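PDB 6MPR: malonate decarboxylase subunit alpha, which probably exchanges acetate for malonate on an acyl carrier protein, as the transferase subunit of the enzyme that decarboxylates malonate to acetate. Local coordinates for residues Arg517-Gly522 and Phe526-Gly531; Val331-Asp336 and Asp555-Pro560. One frame throughout, in Å; residues are numbered along the deposited sequence.

Contact 1 (Arg517-Gly522 and Phe526-Gly531)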
loop_
_atom_site.group_PDB
_atom_site.type_symbol
_atom_site.label_atom_id
_atom_site.label_comp_id
_atom_site.label_asym_id
_atom_site.label_seq_id
_atom_site.Cartn_x
_atom_site.Cartn_y
_atom_site.Cartn_z
ATOM N N ARG A 517 -41.195 -5.142 0.541
ATOM C CA ARG A 517 -40.547 -6.404 0.885
ATOM C C ARG A 517 -39.097 -6.184 1.322
ATOM O O ARG A 517 -38.654 -6.714 2.349
ATOM C CB ARG A 517 -40.630 -7.343 -0.314
ATOM C CG ARG A 517 -40.671 -8.817 0.024
ATOM C CD ARG A 517 -39.379 -9.478 -0.357
ATOM N NE ARG A 517 -39.060 -9.253 -1.762
ATOM C CZ ARG A 517 -37.829 -9.305 -2.255
ATOM N NH1 ARG A 517 -36.809 -9.566 -1.449
ATOM N NH2 ARG A 517 -37.620 -9.082 -3.545
ATOM N N LEU A 518 -38.344 -5.395 0.551
ATOM C CA LEU A 518 -36.948 -5.123 0.893
ATOM C C LEU A 518 -36.820 -4.435 2.252
ATOM O O LEU A 518 -35.873 -4.702 3.002
ATOM C CB LEU A 518 -36.305 -4.270 -0.198
ATOM C CG LEU A 518 -36.187 -4.897 -1.592
ATOM C CD1 LEU A 518 -35.609 -3.903 -2.615
ATOM C CD2 LEU A 518 -35.329 -6.152 -1.529
ATOM N N ARG A 519 -37.748 -3.532 2.578
ATOM C CA ARG A 519 -37.733 -2.901 3.894
ATOM C C ARG A 519 -38.094 -3.905 4.987
ATOM O O ARG A 519 -37.461 -3.924 6.050
ATOM C CB ARG A 519 -38.693 -1.707 3.923
ATOM C CG ARG A 519 -38.236 -0.510 3.072
ATOM C CD ARG A 519 -39.216 0.657 3.155
ATOM N NE ARG A 519 -39.485 1.048 4.539
ATOM C CZ ARG A 519 -40.535 1.772 4.919
ATOM N NH1 ARG A 519 -40.712 2.080 6.204
ATOM N NH2 ARG A 519 -41.416 2.172 4.014
ATOM N N ARG A 520 -39.096 -4.753 4.744
ATOM C CA ARG A 520 -39.459 -5.753 5.749
ATOM C C ARG A 520 -38.280 -6.669 6.060
ATOM O O ARG A 520 -38.029 -7.002 7.223
ATOM C CB ARG A 520 -40.662 -6.573 5.284
ATOM C CG ARG A 520 -40.974 -7.751 6.218
ATOM C CD ARG A 520 -42.255 -8.490 5.874
ATOM N NE ARG A 520 -42.351 -8.924 4.481
ATOM C CZ ARG A 520 -41.691 -9.951 3.942
ATOM N NH1 ARG A 520 -40.827 -10.669 4.659
ATOM N NH2 ARG A 520 -41.889 -10.250 2.664
ATOM N N GLU A 521 -37.535 -7.068 5.032
ATOM C CA GLU A 521 -36.409 -7.979 5.200
ATOM C C GLU A 521 -35.150 -7.290 5.717
ATOM O O GLU A 521 -34.142 -7.970 5.960
ATOM C CB GLU A 521 -36.126 -8.683 3.869
ATOM C CG GLU A 521 -37.332 -9.496 3.371
ATOM C CD GLU A 521 -37.036 -10.289 2.108
ATOM O OE1 GLU A 521 -35.980 -10.060 1.489
ATOM O OE2 GLU A 521 -37.865 -11.145 1.734
ATOM N N GLY A 522 -35.183 -5.972 5.905
ATOM C CA GLY A 522 -34.029 -5.242 6.395
ATOM C C GLY A 522 -32.973 -4.922 5.362
ATOM O O GLY A 522 -31.905 -4.428 5.734
ATOM N N PHE A 526 -35.526 3.102 5.247
ATOM C CA PHE A 526 -35.919 4.499 5.182
ATOM C C PHE A 526 -35.642 5.152 6.533
ATOM O O PHE A 526 -35.422 4.456 7.525
ATOM C CB PHE A 526 -37.405 4.603 4.840
ATOM C CG PHE A 526 -37.744 4.252 3.406
ATOM C CD1 PHE A 526 -36.750 3.928 2.486
ATOM C CD2 PHE A 526 -39.069 4.288 2.965
ATOM C CE1 PHE A 526 -37.072 3.617 1.164
ATOM C CE2 PHE A 526 -39.399 3.982 1.649
ATOM C CZ PHE A 526 -38.393 3.652 0.742
ATOM N N PRO A 527 -35.628 6.489 6.610
ATOM C CA PRO A 527 -35.393 7.126 7.921
ATOM C C PRO A 527 -36.277 6.577 9.034
ATOM O O PRO A 527 -35.794 6.356 10.153
ATOM C CB PRO A 527 -35.680 8.604 7.634
ATOM C CG PRO A 527 -35.324 8.763 6.192
ATOM C CD PRO A 527 -35.711 7.486 5.522
ATOM N N GLU A 528 -37.555 6.308 8.747
ATOM C CA GLU A 528 -38.450 5.811 9.793
ATOM C C GLU A 528 -37.998 4.459 10.341
ATOM O O GLU A 528 -38.179 4.187 11.537
ATOM C CB GLU A 528 -39.882 5.714 9.264
ATOM C CG GLU A 528 -39.988 5.236 7.830
ATOM C CD GLU A 528 -40.306 6.366 6.858
ATOM O OE1 GLU A 528 -41.475 6.444 6.423
ATOM O OE2 GLU A 528 -39.393 7.176 6.543
ATOM N N ASP A 529 -37.410 3.605 9.493
ATOM C CA ASP A 529 -36.929 2.294 9.925
ATOM C C ASP A 529 -35.748 2.385 10.878
ATOM O O ASP A 529 -35.420 1.391 11.532
ATOM C CB ASP A 529 -36.522 1.439 8.718
ATOM C CG ASP A 529 -37.634 1.295 7.689
ATOM O OD1 ASP A 529 -38.784 1.022 8.078
ATOM O OD2 ASP A 529 -37.360 1.446 6.479
ATOM N N LEU A 530 -35.080 3.535 10.949
ATOM C CA LEU A 530 -33.995 3.741 11.895
ATOM C C LEU A 530 -34.419 4.598 13.083
ATOM O O LEU A 530 -33.564 5.013 13.871
ATOM C CB LEU A 530 -32.793 4.377 11.189
ATOM C CG LEU A 530 -32.175 3.610 10.014
ATOM C CD1 LEU A 530 -31.227 4.505 9.238
ATOM C CD2 LEU A 530 -31.448 2.348 10.486
ATOM N N GLY A 531 -35.713 4.876 13.221
ATOM C CA GLY A 531 -36.178 5.750 14.284
ATOM C C GLY A 531 -35.892 7.216 14.049
ATOM O O GLY A 531 -35.771 7.982 15.011
#
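Asp529 OD2 accepts two hydrogen bonds, one across the contact from Arg519 NE at 2.9 Å and one from the backbone N of Phe526 at 2.8 Å. Helix 512-520 ends in a Schellman motif at Gly522, short strand 524-525 follows at the end of the mixed sheet, and a 3-10 turn at 528-530 brings the carboxylate back to the helix. Arg519 grips Asp529 side-on with two nitrogens, one for each oxygen. Arg519 NH1 reaches Asp529 OD1 at 2.9 Å almost straight (174°), with the oxygen in the guanidinium plane. NE uses the syn lone pair of OD2 in a more bent bond, and OD2 is tilted from the guanidinium plane, in keeping with the 45° twist between guanidinium and carboxylate. Phe526 N meets OD2 on the anti side, somewhat out of the carboxylate plane; OD2 thus holds the backbone at the start of the turn and the helix-borne Arg519 at once. The Arg519 chain bends at its third torsion (chi3 54°). Arg519 CD sits above the centre of the Phe526 ring, 3.7 Å from the centroid, as a CH-pi contact, while the guanidinium extends past the rim with one face on Phe526 CD2, which lies 3.3 Å from Arg519 NH2. A salt bridge near the surface is thereby backed by an aromatic face that probably limits how the arginine can swing. Glu528 may add to the negative field, although no N-H points at its OE1, well out of the guanidinium plane; the Glu528 CG methylene makes van der Waals contact with Arg519 NH1 at 3.6 Å.

Contact 2 (Val331-Asp336 and Asp555-Pro560)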
loop_
_atom_site.group_PDB
_atom_site.type_symbol
_atom_site.label_atom_id
_atom_site.label_comp_id
_atom_site.label_asym_id
_atom_site.label_seq_id
_atom_site.Cartn_x
_atom_site.Cartn_y
_atom_site.Cartn_z
ATOM N N VAL A 331 -3.343 21.374 15.641
ATOM C CA VAL A 331 -2.734 20.051 15.591
ATOM C C VAL A 331 -1.552 19.975 16.541
ATOM O O VAL A 331 -1.400 18.999 17.281
ATOM C CB VAL A 331 -2.309 19.707 14.154
ATOM C CG1 VAL A 331 -1.410 18.460 14.170
ATOM C CG2 VAL A 331 -3.554 19.511 13.261
ATOM N N ALA A 332 -0.697 21.007 16.545
ATOM C CA ALA A 332 0.469 20.984 17.428
ATOM C C ALA A 332 0.062 21.001 18.896
ATOM O O ALA A 332 0.799 20.502 19.755
ATOM C CB ALA A 332 1.389 22.166 17.115
ATOM N N ALA A 333 -1.101 21.563 19.204
ATOM C CA ALA A 333 -1.614 21.585 20.558
ATOM C C ALA A 333 -2.419 20.340 20.912
ATOM O O ALA A 333 -2.930 20.253 22.046
ATOM C CB ALA A 333 -2.469 22.850 20.775
ATOM N N ARG A 334 -2.525 19.375 19.989
ATOM C CA ARG A 334 -3.256 18.124 20.230
ATOM C C ARG A 334 -2.402 16.892 19.910
ATOM O O ARG A 334 -2.827 16.000 19.171
ATOM C CB ARG A 334 -4.544 18.120 19.413
ATOM C CG ARG A 334 -5.497 19.274 19.742
ATOM C CD ARG A 334 -6.190 19.033 21.079
ATOM N NE ARG A 334 -7.134 20.086 21.448
ATOM C CZ ARG A 334 -6.783 21.233 22.024
ATOM N NH1 ARG A 334 -5.499 21.486 22.290
ATOM N NH2 ARG A 334 -7.714 22.123 22.352
ATOM N N PRO A 335 -1.183 16.805 20.456
ATOM C CA PRO A 335 -0.283 15.720 20.039
ATOM C C PRO A 335 -0.716 14.355 20.541
ATOM O O PRO A 335 -0.230 13.353 20.010
ATOM C CB PRO A 335 1.063 16.132 20.633
ATOM C CG PRO A 335 0.703 16.912 21.845
ATOM C CD PRO A 335 -0.553 17.671 21.468
ATOM N N ASP A 336 -1.615 14.269 21.530
ATOM C CA ASP A 336 -2.130 12.947 21.892
ATOM C C ASP A 336 -2.945 12.312 20.768
ATOM O O ASP A 336 -3.041 11.080 20.704
ATOM C CB ASP A 336 -2.973 13.027 23.170
ATOM C CG ASP A 336 -2.117 13.074 24.420
ATOM O OD1 ASP A 336 -0.923 12.731 24.310
ATOM O OD2 ASP A 336 -2.618 13.450 25.508
ATOM N N ASP A 555 -10.758 26.775 20.944
ATOM C CA ASP A 555 -10.165 27.664 21.938
ATOM C C ASP A 555 -9.270 28.715 21.278
ATOM O O ASP A 555 -8.248 29.119 21.835
ATOM C CB ASP A 555 -9.393 26.858 22.987
ATOM C CG ASP A 555 -9.118 27.642 24.247
ATOM O OD1 ASP A 555 -9.865 28.604 24.531
ATOM O OD2 ASP A 555 -8.144 27.291 24.948
ATOM N N GLY A 556 -9.652 29.166 20.084
ATOM C CA GLY A 556 -8.901 30.158 19.348
ATOM C C GLY A 556 -7.701 29.634 18.593
ATOM O O GLY A 556 -6.999 30.431 17.958
ATOM N N LEU A 557 -7.444 28.323 18.634
ATOM C CA LEU A 557 -6.258 27.760 17.993
ATOM C C LEU A 557 -6.410 27.653 16.477
ATOM O O LEU A 557 -5.429 27.825 15.742
ATOM C CB LEU A 557 -5.955 26.384 18.588
ATOM C CG LEU A 557 -5.428 26.366 20.019
ATOM C CD1 LEU A 557 -5.533 24.968 20.611
ATOM C CD2 LEU A 557 -3.986 26.847 20.032
ATOM N N TYR A 558 -7.609 27.321 15.994
ATOM C CA TYR A 558 -7.866 27.283 14.559
ATOM C C TYR A 558 -7.898 28.704 14.002
ATOM O O TYR A 558 -8.615 29.569 14.513
ATOM C CB TYR A 558 -9.187 26.560 14.272
ATOM C CG TYR A 558 -9.629 26.628 12.824
ATOM C CD1 TYR A 558 -8.756 26.311 11.801
ATOM C CD2 TYR A 558 -10.922 27.017 12.480
ATOM C CE1 TYR A 558 -9.151 26.382 10.463
ATOM C CE2 TYR A 558 -11.326 27.086 11.152
ATOM C CZ TYR A 558 -10.433 26.775 10.150
ATOM O OH TYR A 558 -10.829 26.835 8.829
ATOM N N GLN A 559 -7.109 28.948 12.956
ATOM C CA GLN A 559 -6.970 30.271 12.346
ATOM C C GLN A 559 -7.418 30.160 10.895
ATOM O O GLN A 559 -6.619 29.788 10.025
ATOM C CB GLN A 559 -5.532 30.766 12.438
ATOM C CG GLN A 559 -4.944 30.672 13.833
ATOM C CD GLN A 559 -3.478 31.072 13.877
ATOM O OE1 GLN A 559 -3.152 32.238 14.111
ATOM N NE2 GLN A 559 -2.585 30.103 13.651
ATOM N N PRO A 560 -8.683 30.457 10.595
ATOM C CA PRO A 560 -9.220 30.210 9.246
ATOM C C PRO A 560 -8.451 30.985 8.195
ATOM O O PRO A 560 -8.129 32.171 8.387
ATOM C CB PRO A 560 -10.670 30.710 9.340
ATOM C CG PRO A 560 -10.985 30.704 10.802
ATOM C CD PRO A 560 -9.707 30.958 11.527
HETATM O O HOH W 1 -7.792 24.373 24.263
#
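Leu557 CD1 packs against the methyl of Ala333, 3.7 Å from Ala333 CB, and this is the tight part of a contact between the segment that continues from helix 328-332 and the loop that follows helix 547-553. Helix 547-553 closes with a Schellman motif whose positive-phi residue is Asp555, and the loop beyond it carries Leu557 across. The same CD1 methyl also approaches the guanidinium of Arg334 obliquely, 3.9 Å from Arg334 NH1, so one leucine branch touches both an apolar and a charged neighbour. No direct hydrogen bond joins the segments. On the looser, wetter side a single water spans the 5.8 Å between Arg334 NH2 and Asp555 OD2, accepting from the arginine and donating to the exposed aspartate, each at 3.0 Å. Opposite charges are thus coupled through solvent and do not meet directly. Arg334 itself is buried and well supplied with partners: NE forms a salt bridge with Glu311, and Trp20 of the second subunit makes a cation-pi contact with it. The next residues extend this subunit interface, as Asp336 takes hydrogen bonds from the backbone N atoms of Lys22 and Arg23 of the second subunit. The packing around Leu557 therefore lies next to the dimer contact. A bend in the arginine chain (chi2 -74°) curls the guanidinium back to the carbonyl of the preceding residue, where Arg334 NH1 donates to Ala333 O at 2.9 Å from above the carbonyl plane, the oxygen staying in the plane of the guanidinium.

Contacts 1 and 2 lie far apart, with centres about 41 Å from each other and nearest atoms about 30 Å. Along the chain, residues 331-336 come first, then both segments of contact 1, then 555-560, so the long-range pairing of contact 2 brackets the local one. The mixed sheet relates them: one outermost strand, 317-319, precedes helix 328-332 of contact 2, and the other, 524-525, joins the two halves of contact 1. From there the chain reaches helix 547-553 and comes back to contact 2. Contact 1 thus shapes a peripheral turn within one subunit, whereas contact 2 joins distant parts of the chain beside the second subunit.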